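Local coordinates for protelomerase (Agrobacterium tumefaciens, PDB 4F43) that generates the covalently closed hairpin ends of the linear chromosome from replicated telomere DNA and protects them, as a telomere resolvase, at a contact of chain A with DNA. Residues are numbered along the deposited sequence; one frame, centred on the assembly and turned at random.

A contact of chain A with DNA. Residues 185, 293-294, 297, 300, 303-304. With nucleotides of chain B.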
loop_
_atom_site.group_PDB
_atom_site.type_symbol
_atom_site.label_atom_id
_atom_site.label_comp_id
_atom_site.label_asym_id
_atom_site.label_seq_id
_atom_site.Cartn_x
_atom_site.Cartn_y
_atom_site.Cartn_z
ATOM N N LYS A 185 -6.015 -0.362 -3.547
ATOM C CA LYS A 185 -6.386 -1.548 -2.772
ATOM C C LYS A 185 -7.894 -1.721 -2.583
ATOM O O LYS A 185 -8.331 -2.476 -1.713
ATOM C CB LYS A 185 -5.694 -1.545 -1.405
ATOM C CG LYS A 185 -4.175 -1.504 -1.462
ATOM C CD LYS A 185 -3.582 -1.588 -0.064
ATOM C CE LYS A 185 -4.048 -2.851 0.648
ATOM N NZ LYS A 185 -3.616 -2.883 2.073
ATOM N N HIS A 293 -11.837 4.153 3.503
ATOM C CA HIS A 293 -11.970 2.714 3.691
ATOM C C HIS A 293 -13.316 2.201 3.199
ATOM O O HIS A 293 -14.156 2.971 2.733
ATOM C CB HIS A 293 -11.790 2.347 5.166
ATOM C CG HIS A 293 -10.382 2.475 5.654
ATOM N ND1 HIS A 293 -10.060 2.533 6.994
ATOM C CD2 HIS A 293 -9.208 2.552 4.983
ATOM C CE1 HIS A 293 -8.753 2.643 7.127
ATOM N NE2 HIS A 293 -8.210 2.657 5.922
ATOM N N ASN A 294 -13.505 0.890 3.306
ATOM C CA ASN A 294 -14.768 0.251 2.964
ATOM C C ASN A 294 -15.907 0.831 3.798
ATOM O O ASN A 294 -15.689 1.281 4.923
ATOM C CB ASN A 294 -14.661 -1.260 3.188
ATOM C CG ASN A 294 -15.901 -2.009 2.742
ATOM O OD1 ASN A 294 -16.580 -1.603 1.799
ATOM N ND2 ASN A 294 -16.205 -3.108 3.424
ATOM N N ASP A 297 -16.631 0.264 7.750
ATOM C CA ASP A 297 -15.453 -0.448 8.232
ATOM C C ASP A 297 -14.653 0.419 9.200
ATOM O O ASP A 297 -14.124 1.463 8.821
ATOM C CB ASP A 297 -14.574 -0.877 7.056
ATOM C CG ASP A 297 -13.286 -1.544 7.498
ATOM O OD1 ASP A 297 -12.298 -1.473 6.738
ATOM O OD2 ASP A 297 -13.260 -2.137 8.597
ATOM N N THR A 300 -10.201 -1.530 10.194
ATOM C CA THR A 300 -8.988 -1.347 9.404
ATOM C C THR A 300 -8.158 -0.200 9.981
ATOM O O THR A 300 -6.928 -0.190 9.888
ATOM C CB THR A 300 -9.314 -1.083 7.921
ATOM O OG1 THR A 300 -10.089 -2.171 7.402
ATOM C CG2 THR A 300 -8.040 -0.948 7.099
ATOM N N SER A 303 -5.103 -0.551 12.530
ATOM C CA SER A 303 -3.733 -0.765 12.083
ATOM C C SER A 303 -2.969 0.550 11.934
ATOM O O SER A 303 -1.754 0.548 11.743
ATOM C CB SER A 303 -3.716 -1.528 10.755
ATOM O OG SER A 303 -4.361 -2.786 10.875
ATOM N N TYR A 304 -3.682 1.671 12.022
ATOM C CA TYR A 304 -3.061 2.980 11.821
ATOM C C TYR A 304 -2.789 3.716 13.129
ATOM O O TYR A 304 -2.306 4.848 13.122
ATOM C CB TYR A 304 -3.922 3.849 10.901
ATOM C CG TYR A 304 -3.929 3.392 9.462
ATOM C CD1 TYR A 304 -2.978 3.857 8.564
ATOM C CD2 TYR A 304 -4.885 2.495 9.002
ATOM C CE1 TYR A 304 -2.976 3.441 7.248
ATOM C CE2 TYR A 304 -4.893 2.074 7.686
ATOM C CZ TYR A 304 -3.937 2.550 6.813
ATOM O OH TYR A 304 -3.943 2.130 5.501
ATOM P P DA B 13 0.608 -1.732 8.528
ATOM O OP1 DA B 13 1.230 -0.392 8.426
ATOM O OP2 DA B 13 0.315 -2.311 9.856
ATOM O "O5'" DA B 13 -0.752 -1.720 7.688
ATOM C "C5'" DA B 13 -0.720 -1.427 6.298
ATOM C "C4'" DA B 13 -2.115 -1.502 5.706
ATOM O "O4'" DA B 13 -2.306 -2.800 5.088
ATOM C "C3'" DA B 13 -3.249 -1.347 6.713
ATOM O "O3'" DA B 13 -4.326 -0.640 6.113
ATOM C "C2'" DA B 13 -3.636 -2.790 7.016
ATOM C "C1'" DA B 13 -3.444 -3.425 5.645
ATOM N N9 DA B 13 -3.201 -4.863 5.676
ATOM C C8 DA B 13 -2.672 -5.603 6.695
ATOM N N7 DA B 13 -2.576 -6.883 6.421
ATOM C C5 DA B 13 -3.077 -6.990 5.134
ATOM C C6 DA B 13 -3.251 -8.081 4.260
ATOM N N6 DA B 13 -2.929 -9.345 4.557
ATOM N N1 DA B 13 -3.780 -7.822 3.048
ATOM C C2 DA B 13 -4.112 -6.568 2.729
ATOM N N3 DA B 13 -3.993 -5.465 3.463
ATOM C C4 DA B 13 -3.465 -5.750 4.662
ATOM O "O5'" DT B 14 -4.991 -0.839 3.431
ATOM C "C5'" DT B 14 -6.394 -0.702 3.616
ATOM C "C4'" DT B 14 -7.153 -1.658 2.715
ATOM O "O4'" DT B 14 -6.678 -3.008 2.942
ATOM C "C3'" DT B 14 -8.662 -1.685 2.940
ATOM O "O3'" DT B 14 -9.338 -1.482 1.705
ATOM C "C2'" DT B 14 -8.945 -3.069 3.519
ATOM C "C1'" DT B 14 -7.778 -3.889 2.987
ATOM N N1 DT B 14 -7.413 -5.040 3.855
ATOM C C2 DT B 14 -7.374 -6.300 3.309
ATOM O O2 DT B 14 -7.627 -6.526 2.140
ATOM N N3 DT B 14 -7.023 -7.290 4.186
ATOM C C4 DT B 14 -6.716 -7.153 5.525
ATOM O O4 DT B 14 -6.413 -8.115 6.225
ATOM C C5 DT B 14 -6.776 -5.804 6.034
ATOM C C7 DT B 14 -6.463 -5.527 7.474
ATOM C C6 DT B 14 -7.117 -4.825 5.185
ATOM P P DC B 15 -10.881 -1.033 1.691
ATOM O OP1 DC B 15 -11.044 0.008 0.652
ATOM O OP2 DC B 15 -11.286 -0.745 3.085
ATOM O "O5'" DC B 15 -11.651 -2.355 1.219
ATOM C "C5'" DC B 15 -11.406 -2.880 -0.082
ATOM C "C4'" DC B 15 -11.878 -4.318 -0.214
ATOM O "O4'" DC B 15 -11.131 -5.167 0.695
ATOM C "C3'" DC B 15 -13.351 -4.565 0.104
ATOM O "O3'" DC B 15 -13.885 -5.527 -0.802
ATOM C "C2'" DC B 15 -13.284 -5.130 1.518
ATOM C "C1'" DC B 15 -12.053 -6.004 1.358
ATOM N N1 DC B 15 -11.471 -6.472 2.637
ATOM C C2 DC B 15 -10.909 -7.751 2.696
ATOM O O2 DC B 15 -10.910 -8.458 1.678
ATOM N N3 DC B 15 -10.378 -8.178 3.868
ATOM C C4 DC B 15 -10.399 -7.381 4.939
ATOM N N4 DC B 15 -9.864 -7.844 6.073
ATOM C C5 DC B 15 -10.971 -6.073 4.893
ATOM C C6 DC B 15 -11.493 -5.659 3.733
HETATM O O HOH W 1 -0.458 -2.410 2.418
#
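Lys185 NZ, the side-chain amine nitrogen of a loop residue, sits at the step from DA13 to DT14, donating 2.8 Å to O5', the 5'-oxygen of DT14, and 3.0 Å to N3 on the minor-groove edge of the paired base DA13. DT14 O4' accepts a third, longer bond from it. The lysine chain bends at its third torsion (chi3 57°), which turns CE and NZ along the deoxyribose of DT14, and a water links NZ to DA13 O4'. On the other side of the break, Tyr304 OH is 2.9 Å from DA13 O3'; this oxygen lies off the phenol plane and also close to ring atoms CE2 and CZ. DA13 O3' in turn donates 2.8 Å to DT14 O5', and no phosphate is modelled between them, leaving a nick at which the 3'- and 5'-oxygens face each other. Further along the strand, the backbone N of Asn294 binds OP2 of the DC15 phosphate at 2.8 Å (144° at H), with its CB packed beside the same oxygen. Thr300 lays its methyl CG2 over the rim of the His293 ring, 3.6 Å above the plane, and against DT14 C5', while Ser303 CB packs on the DA13 sugar. Tyr304, the nucleophile, is placed consistently with attack on a phosphate at the nick, and Lys185 with a general acid toward the O5' leaving group; at this active-site step the protein cuts and rejoins a strand to make hairpin ends.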